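Long-range contacts in Oxidored_FMN domain-containing protein ([Pseudomonas] geniculata N1, PDB 6L6J), which probably oxidises the amine 6-hydroxypseudooxynicotine, using FMN and a [4Fe-4S] cluster in a multidomain flavoprotein that also binds ADP: residues E39-F44 against A368-V373; V90-K94 against A162-I166; P120-T124 against L177-F181; A408-V414 against M453-S457. All blocks are in the same frame, centred on the assembly; numbering follows the deposited sequence.

Contact 1 of 4, residues E39-F44 against A368-V373; sequences EEMIAF and AGEEHV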
loop_
_atom_site.group_PDB
_atom_site.type_symbol
_atom_site.label_atom_id
_atom_site.label_comp_id
_atom_site.label_asym_id
_atom_site.label_seq_id
_atom_site.Cartn_x
_atom_site.Cartn_y
_atom_site.Cartn_z
ATOM N N GLU A 39 3.872 -4.401 -20.592
ATOM C CA GLU A 39 5.334 -4.443 -20.324
ATOM C C GLU A 39 5.576 -4.111 -18.847
ATOM O O GLU A 39 6.487 -4.727 -18.223
ATOM C CB GLU A 39 6.064 -3.513 -21.290
ATOM C CG GLU A 39 6.027 -3.999 -22.731
ATOM C CD GLU A 39 6.949 -5.175 -23.019
ATOM O OE1 GLU A 39 6.589 -6.013 -23.891
ATOM O OE2 GLU A 39 8.030 -5.255 -22.369
ATOM N N GLU A 40 4.767 -3.198 -18.309
ATOM C CA GLU A 40 4.785 -2.793 -16.874
ATOM C C GLU A 40 4.487 -4.042 -16.020
ATOM O O GLU A 40 5.303 -4.397 -15.141
ATOM C CB GLU A 40 3.812 -1.632 -16.648
ATOM C CG GLU A 40 4.044 -0.468 -17.598
ATOM C CD GLU A 40 3.389 0.863 -17.248
ATOM O OE1 GLU A 40 2.508 0.892 -16.348
ATOM O OE2 GLU A 40 3.729 1.867 -17.923
ATOM N N MET A 41 3.362 -4.695 -16.297
ATOM C CA MET A 41 2.911 -5.949 -15.649
ATOM C C MET A 41 4.006 -7.026 -15.734
ATOM O O MET A 41 4.399 -7.555 -14.689
ATOM C CB MET A 41 1.645 -6.408 -16.362
ATOM C CG MET A 41 1.073 -7.685 -15.845
ATOM S SD MET A 41 -0.561 -7.850 -16.594
ATOM C CE MET A 41 -1.488 -6.783 -15.497
ATOM N N ILE A 42 4.502 -7.310 -16.942
ATOM C CA ILE A 42 5.584 -8.300 -17.210
ATOM C C ILE A 42 6.786 -7.976 -16.311
ATOM O O ILE A 42 7.120 -8.820 -15.488
ATOM C CB ILE A 42 5.924 -8.353 -18.717
ATOM C CG1 ILE A 42 4.898 -9.187 -19.488
ATOM C CG2 ILE A 42 7.326 -8.864 -18.977
ATOM C CD1 ILE A 42 4.885 -8.923 -20.996
ATOM N N ALA A 43 7.395 -6.805 -16.454
ATOM C CA ALA A 43 8.601 -6.365 -15.699
ATOM C C ALA A 43 8.312 -6.397 -14.183
ATOM O O ALA A 43 9.188 -6.801 -13.390
ATOM C CB ALA A 43 9.015 -4.976 -16.160
ATOM N N PHE A 44 7.115 -5.977 -13.776
ATOM C CA PHE A 44 6.704 -5.989 -12.355
ATOM C C PHE A 44 6.785 -7.424 -11.854
ATOM O O PHE A 44 7.538 -7.658 -10.932
ATOM C CB PHE A 44 5.308 -5.396 -12.133
ATOM C CG PHE A 44 4.971 -5.273 -10.670
ATOM C CD1 PHE A 44 5.364 -4.154 -9.939
ATOM C CD2 PHE A 44 4.310 -6.303 -10.001
ATOM C CE1 PHE A 44 5.096 -4.059 -8.579
ATOM C CE2 PHE A 44 4.049 -6.212 -8.639
ATOM C CZ PHE A 44 4.443 -5.090 -7.933
ATOM N N ALA A 368 9.403 -0.310 -7.489
ATOM C CA ALA A 368 8.037 -0.879 -7.606
ATOM C C ALA A 368 7.241 -0.007 -8.574
ATOM O O ALA A 368 7.059 1.161 -8.251
ATOM C CB ALA A 368 7.352 -0.959 -6.257
ATOM N N GLY A 369 6.831 -0.579 -9.714
ATOM C CA GLY A 369 6.037 0.081 -10.769
ATOM C C GLY A 369 6.880 0.931 -11.707
ATOM O O GLY A 369 6.271 1.596 -12.565
ATOM N N GLU A 370 8.209 0.923 -11.539
ATOM C CA GLU A 370 9.181 1.633 -12.415
ATOM C C GLU A 370 10.073 0.636 -13.173
ATOM O O GLU A 370 11.011 1.114 -13.873
ATOM C CB GLU A 370 10.119 2.532 -11.598
ATOM C CG GLU A 370 9.438 3.648 -10.837
ATOM C CD GLU A 370 8.556 4.548 -11.670
ATOM O OE1 GLU A 370 9.038 5.076 -12.700
ATOM O OE2 GLU A 370 7.369 4.716 -11.267
ATOM N N GLU A 371 9.856 -0.675 -13.010
ATOM C CA GLU A 371 10.730 -1.742 -13.591
ATOM C C GLU A 371 10.866 -1.521 -15.116
ATOM O O GLU A 371 12.015 -1.537 -15.635
ATOM C CB GLU A 371 10.186 -3.144 -13.276
ATOM C CG GLU A 371 10.127 -3.489 -11.790
ATOM C CD GLU A 371 8.840 -3.160 -11.029
ATOM O OE1 GLU A 371 7.963 -2.448 -11.552
ATOM O OE2 GLU A 371 8.724 -3.616 -9.876
ATOM N N HIS A 372 9.740 -1.264 -15.806
ATOM C CA HIS A 372 9.682 -1.017 -17.274
ATOM C C HIS A 372 9.797 0.478 -17.572
ATOM O O HIS A 372 10.616 0.799 -18.416
ATOM C CB HIS A 372 8.405 -1.578 -17.906
ATOM C CG HIS A 372 8.271 -1.171 -19.332
ATOM N ND1 HIS A 372 8.921 -1.841 -20.357
ATOM C CD2 HIS A 372 7.622 -0.124 -19.909
ATOM C CE1 HIS A 372 8.642 -1.249 -21.514
ATOM N NE2 HIS A 372 7.847 -0.190 -21.267
ATOM N N VAL A 373 8.995 1.335 -16.929
ATOM C CA VAL A 373 8.862 2.790 -17.263
ATOM C C VAL A 373 10.236 3.473 -17.174
ATOM O O VAL A 373 10.564 4.319 -18.033
ATOM C CB VAL A 373 7.845 3.517 -16.356
ATOM C CG1 VAL A 373 8.045 5.024 -16.374
ATOM C CG2 VAL A 373 6.398 3.193 -16.715
HETATM O O HOH W 1 6.939 -2.432 -14.302
#

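Contact 2 of 4, residues V90-K94 against A162-I166; sequences VAAVK and AGFDI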
loop_
_atom_site.group_PDB
_atom_site.type_symbol
_atom_site.label_atom_id
_atom_site.label_comp_id
_atom_site.label_asym_id
_atom_site.label_seq_id
_atom_site.Cartn_x
_atom_site.Cartn_y
_atom_site.Cartn_z
ATOM N N VAL A 90 3.025 -15.172 -17.764
ATOM C CA VAL A 90 3.332 -16.571 -17.348
ATOM C C VAL A 90 4.805 -16.886 -17.636
ATOM O O VAL A 90 5.484 -17.404 -16.731
ATOM C CB VAL A 90 2.388 -17.573 -18.043
ATOM C CG1 VAL A 90 2.741 -19.027 -17.747
ATOM C CG2 VAL A 90 0.937 -17.288 -17.655
ATOM N N ALA A 91 5.283 -16.581 -18.834
ATOM C CA ALA A 91 6.650 -16.910 -19.312
ATOM C C ALA A 91 7.691 -16.214 -18.435
ATOM O O ALA A 91 8.658 -16.900 -18.018
ATOM C CB ALA A 91 6.818 -16.542 -20.758
ATOM N N ALA A 92 7.484 -14.937 -18.118
ATOM C CA ALA A 92 8.393 -14.110 -17.286
ATOM C C ALA A 92 8.388 -14.604 -15.836
ATOM O O ALA A 92 9.383 -14.354 -15.104
ATOM C CB ALA A 92 7.999 -12.655 -17.368
ATOM N N VAL A 93 7.317 -15.286 -15.425
ATOM C CA VAL A 93 7.167 -15.859 -14.049
ATOM C C VAL A 93 7.764 -17.278 -14.044
ATOM O O VAL A 93 8.728 -17.508 -13.260
ATOM C CB VAL A 93 5.700 -15.795 -13.566
ATOM C CG1 VAL A 93 5.385 -16.720 -12.402
ATOM C CG2 VAL A 93 5.317 -14.374 -13.196
ATOM N N LYS A 94 7.279 -18.177 -14.916
ATOM C CA LYS A 94 7.704 -19.609 -14.948
ATOM C C LYS A 94 9.203 -19.725 -15.267
ATOM O O LYS A 94 9.774 -20.760 -14.937
ATOM C CB LYS A 94 6.845 -20.411 -15.931
ATOM C CG LYS A 94 5.404 -20.626 -15.493
ATOM C CD LYS A 94 4.636 -21.678 -16.270
ATOM C CE LYS A 94 5.049 -23.108 -15.974
ATOM N NZ LYS A 94 4.982 -23.466 -14.525
ATOM N N ALA A 162 -3.089 -20.212 -21.578
ATOM C CA ALA A 162 -2.083 -19.163 -21.305
ATOM C C ALA A 162 -0.874 -19.762 -20.553
ATOM O O ALA A 162 0.255 -19.218 -20.653
ATOM C CB ALA A 162 -2.768 -18.056 -20.529
ATOM N N GLY A 163 -1.110 -20.830 -19.790
ATOM C CA GLY A 163 -0.075 -21.610 -19.082
ATOM C C GLY A 163 -0.021 -21.369 -17.582
ATOM O O GLY A 163 0.990 -21.781 -16.969
ATOM N N PHE A 164 -1.041 -20.711 -17.022
ATOM C CA PHE A 164 -1.209 -20.505 -15.563
ATOM C C PHE A 164 -1.258 -21.887 -14.886
ATOM O O PHE A 164 -1.901 -22.842 -15.389
ATOM C CB PHE A 164 -2.452 -19.639 -15.274
ATOM C CG PHE A 164 -2.345 -18.177 -15.661
ATOM C CD1 PHE A 164 -1.580 -17.291 -14.913
ATOM C CD2 PHE A 164 -3.001 -17.682 -16.782
ATOM C CE1 PHE A 164 -1.473 -15.956 -15.277
ATOM C CE2 PHE A 164 -2.892 -16.344 -17.142
ATOM C CZ PHE A 164 -2.139 -15.482 -16.383
ATOM N N ASP A 165 -0.588 -21.991 -13.744
ATOM C CA ASP A 165 -0.478 -23.235 -12.935
ATOM C C ASP A 165 -1.623 -23.310 -11.930
ATOM O O ASP A 165 -2.013 -24.453 -11.559
ATOM C CB ASP A 165 0.871 -23.286 -12.211
ATOM C CG ASP A 165 2.035 -23.192 -13.176
ATOM O OD1 ASP A 165 2.233 -24.150 -13.974
ATOM O OD2 ASP A 165 2.712 -22.146 -13.152
ATOM N N ILE A 166 -2.078 -22.137 -11.466
ATOM C CA ILE A 166 -3.076 -21.968 -10.367
ATOM C C ILE A 166 -4.159 -21.018 -10.874
ATOM O O ILE A 166 -3.831 -19.846 -11.186
ATOM C CB ILE A 166 -2.416 -21.430 -9.081
ATOM C CG1 ILE A 166 -1.179 -22.244 -8.677
ATOM C CG2 ILE A 166 -3.431 -21.365 -7.950
ATOM C CD1 ILE A 166 -0.279 -21.558 -7.664
#

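Contact 3 of 4, residues P120-T124 against L177-F181; sequences PLSPT and LLQDF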
loop_
_atom_site.group_PDB
_atom_site.type_symbol
_atom_site.label_atom_id
_atom_site.label_comp_id
_atom_site.label_asym_id
_atom_site.label_seq_id
_atom_site.Cartn_x
_atom_site.Cartn_y
_atom_site.Cartn_z
ATOM N N PRO A 120 -23.898 -4.057 -14.462
ATOM C CA PRO A 120 -23.336 -4.956 -13.451
ATOM C C PRO A 120 -24.415 -5.885 -12.865
ATOM O O PRO A 120 -25.605 -5.618 -13.005
ATOM C CB PRO A 120 -22.781 -4.023 -12.355
ATOM C CG PRO A 120 -22.826 -2.637 -12.966
ATOM C CD PRO A 120 -23.920 -2.658 -14.016
ATOM N N LEU A 121 -23.979 -6.940 -12.186
ATOM C CA LEU A 121 -24.866 -8.047 -11.752
ATOM C C LEU A 121 -24.910 -8.112 -10.215
ATOM O O LEU A 121 -23.949 -7.687 -9.563
ATOM C CB LEU A 121 -24.367 -9.356 -12.374
ATOM C CG LEU A 121 -24.018 -9.297 -13.856
ATOM C CD1 LEU A 121 -23.363 -10.596 -14.285
ATOM C CD2 LEU A 121 -25.244 -9.009 -14.721
ATOM N N SER A 122 -26.017 -8.620 -9.679
ATOM C CA SER A 122 -26.256 -8.817 -8.234
ATOM C C SER A 122 -27.319 -9.896 -8.066
ATOM O O SER A 122 -28.174 -10.027 -8.956
ATOM C CB SER A 122 -26.680 -7.525 -7.584
ATOM O OG SER A 122 -26.996 -7.701 -6.202
ATOM N N PRO A 123 -27.306 -10.664 -6.942
ATOM C CA PRO A 123 -28.430 -11.520 -6.569
ATOM C C PRO A 123 -29.719 -10.689 -6.547
ATOM O O PRO A 123 -30.746 -11.206 -6.969
ATOM C CB PRO A 123 -28.093 -12.021 -5.151
ATOM C CG PRO A 123 -26.967 -11.117 -4.665
ATOM C CD PRO A 123 -26.238 -10.710 -5.931
ATOM N N THR A 124 -29.607 -9.426 -6.094
ATOM C CA THR A 124 -30.724 -8.476 -5.852
ATOM C C THR A 124 -30.243 -7.050 -6.137
ATOM O O THR A 124 -29.128 -6.707 -5.673
ATOM C CB THR A 124 -31.253 -8.641 -4.421
ATOM O OG1 THR A 124 -31.634 -10.022 -4.315
ATOM C CG2 THR A 124 -32.410 -7.716 -4.085
ATOM N N LEU A 177 -19.268 -11.346 -6.991
ATOM C CA LEU A 177 -20.684 -11.778 -7.150
ATOM C C LEU A 177 -20.969 -12.976 -6.232
ATOM O O LEU A 177 -22.114 -13.108 -5.774
ATOM C CB LEU A 177 -20.936 -12.156 -8.614
ATOM C CG LEU A 177 -22.394 -12.448 -8.978
ATOM C CD1 LEU A 177 -23.191 -11.166 -9.015
ATOM C CD2 LEU A 177 -22.498 -13.171 -10.315
ATOM N N LEU A 178 -19.964 -13.811 -5.950
ATOM C CA LEU A 178 -20.127 -15.036 -5.126
ATOM C C LEU A 178 -20.352 -14.613 -3.674
ATOM O O LEU A 178 -21.253 -15.172 -3.046
ATOM C CB LEU A 178 -18.900 -15.943 -5.283
ATOM C CG LEU A 178 -18.527 -16.350 -6.715
ATOM C CD1 LEU A 178 -17.298 -17.241 -6.707
ATOM C CD2 LEU A 178 -19.666 -17.070 -7.433
ATOM N N GLN A 179 -19.573 -13.650 -3.172
ATOM C CA GLN A 179 -19.715 -13.102 -1.789
ATOM C C GLN A 179 -21.078 -12.407 -1.687
ATOM O O GLN A 179 -21.758 -12.616 -0.684
ATOM C CB GLN A 179 -18.571 -12.150 -1.424
ATOM C CG GLN A 179 -18.544 -11.816 0.057
ATOM C CD GLN A 179 -17.372 -10.982 0.524
ATOM O OE1 GLN A 179 -16.297 -10.944 -0.090
ATOM N NE2 GLN A 179 -17.578 -10.308 1.655
ATOM N N ASP A 180 -21.466 -11.639 -2.712
ATOM C CA ASP A 180 -22.803 -10.993 -2.800
ATOM C C ASP A 180 -23.891 -12.066 -2.667
ATOM O O ASP A 180 -24.845 -11.858 -1.910
ATOM C CB ASP A 180 -22.962 -10.175 -4.081
ATOM C CG ASP A 180 -22.070 -8.936 -4.165
ATOM O OD1 ASP A 180 -21.545 -8.500 -3.086
ATOM O OD2 ASP A 180 -21.878 -8.417 -5.313
ATOM N N PHE A 181 -23.740 -13.215 -3.310
ATOM C CA PHE A 181 -24.740 -14.306 -3.199
ATOM C C PHE A 181 -24.730 -14.868 -1.773
ATOM O O PHE A 181 -25.817 -15.038 -1.186
ATOM C CB PHE A 181 -24.535 -15.342 -4.301
ATOM C CG PHE A 181 -25.339 -15.076 -5.547
ATOM C CD1 PHE A 181 -24.943 -14.117 -6.452
ATOM C CD2 PHE A 181 -26.497 -15.796 -5.810
ATOM C CE1 PHE A 181 -25.668 -13.896 -7.616
ATOM C CE2 PHE A 181 -27.232 -15.563 -6.964
ATOM C CZ PHE A 181 -26.815 -14.613 -7.864
#

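Contact 4 of 4, residues A408-V414 against M453-S457; sequences AKRGYQV and MPNVS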
loop_
_atom_site.group_PDB
_atom_site.type_symbol
_atom_site.label_atom_id
_atom_site.label_comp_id
_atom_site.label_asym_id
_atom_site.label_seq_id
_atom_site.Cartn_x
_atom_site.Cartn_y
_atom_site.Cartn_z
ATOM N N ALA A 408 26.156 4.947 -3.587
ATOM C CA ALA A 408 27.051 4.004 -2.868
ATOM C C ALA A 408 27.049 2.651 -3.588
ATOM O O ALA A 408 28.157 2.131 -3.834
ATOM C CB ALA A 408 26.653 3.853 -1.421
ATOM N N LYS A 409 25.857 2.127 -3.918
ATOM C CA LYS A 409 25.654 0.765 -4.495
ATOM C C LYS A 409 26.284 0.687 -5.885
ATOM O O LYS A 409 26.836 -0.363 -6.208
ATOM C CB LYS A 409 24.172 0.413 -4.636
ATOM C CG LYS A 409 23.426 0.159 -3.333
ATOM C CD LYS A 409 22.571 -1.086 -3.359
ATOM C CE LYS A 409 21.514 -1.057 -4.436
ATOM N NZ LYS A 409 20.488 -2.098 -4.197
ATOM N N ARG A 410 26.174 1.759 -6.675
ATOM C CA ARG A 410 26.748 1.850 -8.045
ATOM C C ARG A 410 28.273 1.845 -7.955
ATOM O O ARG A 410 28.907 1.433 -8.950
ATOM C CB ARG A 410 26.279 3.115 -8.763
ATOM C CG ARG A 410 24.782 3.176 -9.020
ATOM C CD ARG A 410 24.409 4.404 -9.820
ATOM N NE ARG A 410 25.018 4.345 -11.135
ATOM C CZ ARG A 410 25.097 5.351 -11.994
ATOM N NH1 ARG A 410 24.586 6.536 -11.691
ATOM N NH2 ARG A 410 25.698 5.154 -13.161
ATOM N N GLY A 411 28.813 2.321 -6.829
ATOM C CA GLY A 411 30.238 2.216 -6.451
ATOM C C GLY A 411 30.915 3.576 -6.288
ATOM O O GLY A 411 32.144 3.578 -6.047
ATOM N N TYR A 412 30.180 4.694 -6.414
ATOM C CA TYR A 412 30.728 6.075 -6.270
ATOM C C TYR A 412 31.280 6.275 -4.855
ATOM O O TYR A 412 30.866 5.543 -3.927
ATOM C CB TYR A 412 29.676 7.159 -6.536
ATOM C CG TYR A 412 29.216 7.253 -7.967
ATOM C CD1 TYR A 412 29.912 8.010 -8.893
ATOM C CD2 TYR A 412 28.102 6.558 -8.413
ATOM C CE1 TYR A 412 29.514 8.079 -10.220
ATOM C CE2 TYR A 412 27.686 6.619 -9.734
ATOM C CZ TYR A 412 28.398 7.380 -10.643
ATOM O OH TYR A 412 27.991 7.444 -11.946
ATOM N N GLN A 413 32.175 7.254 -4.704
ATOM C CA GLN A 413 32.638 7.758 -3.380
ATOM C C GLN A 413 31.569 8.729 -2.874
ATOM O O GLN A 413 31.322 9.717 -3.571
ATOM C CB GLN A 413 34.019 8.429 -3.478
ATOM C CG GLN A 413 35.091 7.568 -4.142
ATOM C CD GLN A 413 35.245 6.229 -3.466
ATOM O OE1 GLN A 413 35.210 6.121 -2.246
ATOM N NE2 GLN A 413 35.401 5.187 -4.265
ATOM N N VAL A 414 30.939 8.440 -1.733
ATOM C CA VAL A 414 29.726 9.168 -1.251
ATOM C C VAL A 414 29.960 9.690 0.164
ATOM O O VAL A 414 30.133 8.877 1.063
ATOM C CB VAL A 414 28.474 8.269 -1.297
ATOM C CG1 VAL A 414 27.272 8.937 -0.637
ATOM C CG2 VAL A 414 28.155 7.833 -2.725
ATOM N N MET A 453 29.546 0.163 4.255
ATOM C CA MET A 453 30.116 0.370 2.892
ATOM C C MET A 453 31.312 1.302 3.010
ATOM O O MET A 453 31.172 2.422 3.494
ATOM C CB MET A 453 29.090 0.996 1.944
ATOM C CG MET A 453 27.798 0.216 1.858
ATOM S SD MET A 453 26.626 0.907 0.672
ATOM C CE MET A 453 25.889 -0.596 0.032
ATOM N N PRO A 454 32.509 0.884 2.546
ATOM C CA PRO A 454 33.732 1.654 2.779
ATOM C C PRO A 454 33.777 2.933 1.932
ATOM O O PRO A 454 34.484 3.841 2.295
ATOM C CB PRO A 454 34.847 0.675 2.384
ATOM C CG PRO A 454 34.197 -0.218 1.328
ATOM C CD PRO A 454 32.742 -0.325 1.738
ATOM N N ASN A 455 32.996 2.976 0.849
ATOM C CA ASN A 455 32.915 4.142 -0.073
ATOM C C ASN A 455 31.960 5.221 0.462
ATOM O O ASN A 455 31.883 6.259 -0.191
ATOM C CB ASN A 455 32.532 3.728 -1.498
ATOM C CG ASN A 455 31.318 2.833 -1.601
ATOM O OD1 ASN A 455 31.090 1.996 -0.737
ATOM N ND2 ASN A 455 30.569 2.971 -2.686
ATOM N N VAL A 456 31.291 5.003 1.600
ATOM C CA VAL A 456 30.362 5.983 2.242
ATOM C C VAL A 456 30.994 6.548 3.526
ATOM O O VAL A 456 31.493 5.753 4.349
ATOM C CB VAL A 456 28.981 5.366 2.549
ATOM C CG1 VAL A 456 28.102 6.307 3.368
ATOM C CG2 VAL A 456 28.258 4.946 1.274
ATOM N N SER A 457 30.924 7.874 3.695
ATOM C CA SER A 457 31.253 8.624 4.933
ATOM C C SER A 457 29.983 9.309 5.437
ATOM O O SER A 457 29.316 9.998 4.632
ATOM C CB SER A 457 32.365 9.614 4.691
ATOM O OG SER A 457 33.468 8.956 4.080
#

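Contact 1 of 4, residues E39-F44 against A368-V373
Here the first helix of the FMN-binding TIM barrel, 38-51, meets the loop that leaves the [4Fe-4S] cluster site on its way to the Rossmann-like domain. Start at A368, whose side chain sits about 4 Å from that of the cluster ligand C362. A368 CA lies at the edge of the F44 ring, near its plane, 4.4 Å from F44 CE1; A368 CB is 4.5 Å from the same atom. G369 follows at positive phi, a conformation that suits glycine, and its N approaches the same ring edge, 3.9 Å from F44 CD1. The chain then turns, E370 points away, and E371 comes back toward the helix. Its CB packs 3.6 Å from A43 CB, a close approach that the small alanine permits. The carboxylate of E371 is busy: OE1 takes a weak hydrogen bond from G369 N, while OE2 forms a salt bridge with R48, one turn past F44 on helix 38-51. A water links the backbones and this carboxylate, donating to E40 O at 2.7 Å and to E371 OE1 at 2.9 Å, and weakly accepting from H372 N. H372 lies along the start of the segment 39-44, its CB 3.9 Å from A43 CB. Its imidazole receives a CH-pi contact, with E39 CB 3.5 Å from the ring centroid and almost straight above the face. At V373 the CG2 methyl touches E40 OE2 at 3.2 Å.

Contact 2 of 4, residues V90-K94 against A162-I166
V90 is the residue to look at first. It sits in the last turns of helix 83-94 and points its side chain at the bend where helix 142-162 has ended and strand 166-171 is about to begin. Its CG2 rests on the face of the F164 ring, 3.6 Å from the centroid and only 9° off the normal, a clean CH-pi contact. The CA-to-CB bond of F164 points away from the helix, yet the ring swings back far enough to meet this methyl; it also touches V102 of strand 99-105 and L58 of strand 55-62. The other methyl, V90 CG1, lies 3.4 Å from G163 O. G163 closes helix 142-162 with a Schellman motif at positive phi, and a CB there would crowd V90 CG1 as well as its own backbone.

One turn on, K94 covers the outer side. Its CD packs 3.7 Å from G163 O, and the bent chain brings NZ to D165, forming a salt bridge of 2.9 Å to OD1 with a weaker hydrogen bond of 3.0 Å to OD2. D165 in turn accepts a hydrogen bond at OD2 from A100 N, so the lysine and the start of strand 99-105 share one carboxylate. This is packing between consecutive helices of a TIM barrel: the end of one meets the helix-to-strand turn of the next beta-alpha unit, at the N-terminal end of the strands.

Contact 3 of 4, residues P120-T124 against L177-F181
The segment 120-124 runs as a short extended piece, strand 121-122, and then turns at P123, which has helical backbone angles. Facing it is the first turn of helix 177-182, closed within the segment by F181 N to L177 O at 3.0 Å. The CA atoms are nearest at S122 and L177, 6.4 Å apart, and at P123 and F181, 5.7 Å apart, so the chain passes along one side of that turn.

P123 is the centre of the contact. Its ring points at the helix, with CG 3.6 Å from D180 O and CD 3.8 Å from D180 CB, while CB stands over the F181 ring, 3.8 Å from the centroid and 5° off the normal, in a CH-pi contact. P123 CD also reaches F181 CE1 at 3.6 Å. L177 fills the other end: its CD1 lies 3.6 Å from L121 O and 4.0 Å from L121 CB. S122 faces away, and its OG gives a very short hydrogen bond, 2.4 Å, to T124 O. The carboxylate of D180 has its polar partners outside, H129 and the backbone N of A109. Behind the contact, helix 142-162 supplies W151 against L121, F148 against L177 and I145 against F181. The arrangement belongs to the elaborated loops of an Oxidored_FMN TIM barrel: the long excursion after strand 99-105 folds over the short helix that follows strand 166-171.

Contact 4 of 4, residues A408-V414 against M453-S457
In the Rossmann-like domain, where the beta-alpha-beta unit 390-417 meets the edge strand 456-459, the apolar centre is A408, near the end of helix 398-410. Its CB is tightly packed, 3.3 Å from V456 CG2 and 3.6 Å from M453 SD. V414, on the adjacent strand 413-417, adds its CB 4.2 Å from V456 CG2; V414 and V456 point to the same face of the sheet, the one that helix 398-410 covers with A404 and L407 against V414. At the margin, K409 CG comes to 4.2 Å from M453 CE, while its amino group goes to E379 O.

Moving outward, the backbone takes over. The chain leaves the helix through a Schellman motif at G411, whose angles would jam a CB against the preceding carbonyl, and heads into strand 413-417. The other segment enters its strand through a type I turn, M453 to V456. The two strands pair in parallel: V414 N donates to N455 O at 2.8 Å, S457 N donates to V414 O at 2.9 Å, and V456 CA makes a CA-H...O contact with V414 O at 3.1 Å.

N455 buries the largest area of any residue here. Its side chain reaches across the mouth of the helix-to-strand turn and ties both limbs to the turn that leads into the edge strand: ND2 gives one hydrogen bond to A408 O at 2.8 Å and another to Y412 O at 2.9 Å.

In the fold
Along the chain, contacts 2 and 3 lie inside the loop closed by contact 1 and cross each other, and contact 4 follows in series. Contacts 2 and 3 belong to the eight-stranded FMN barrel and share the neighbourhood of helix 142-162 and strand 166-171, with centres 30 Å apart. Contact 1 joins helix 38-51 of the same barrel to the chain leaving the iron-sulfur site; it touches contact 2 through I42 CG2 and A92 CB, 4.2 Å apart. Contact 4 stands in the ADP-binding Rossmann-like domain, its centre 27 Å from that of contact 1 and 57 Å from that of contact 3. Contact 1 thus lies between barrel and nucleotide domain, near the cluster.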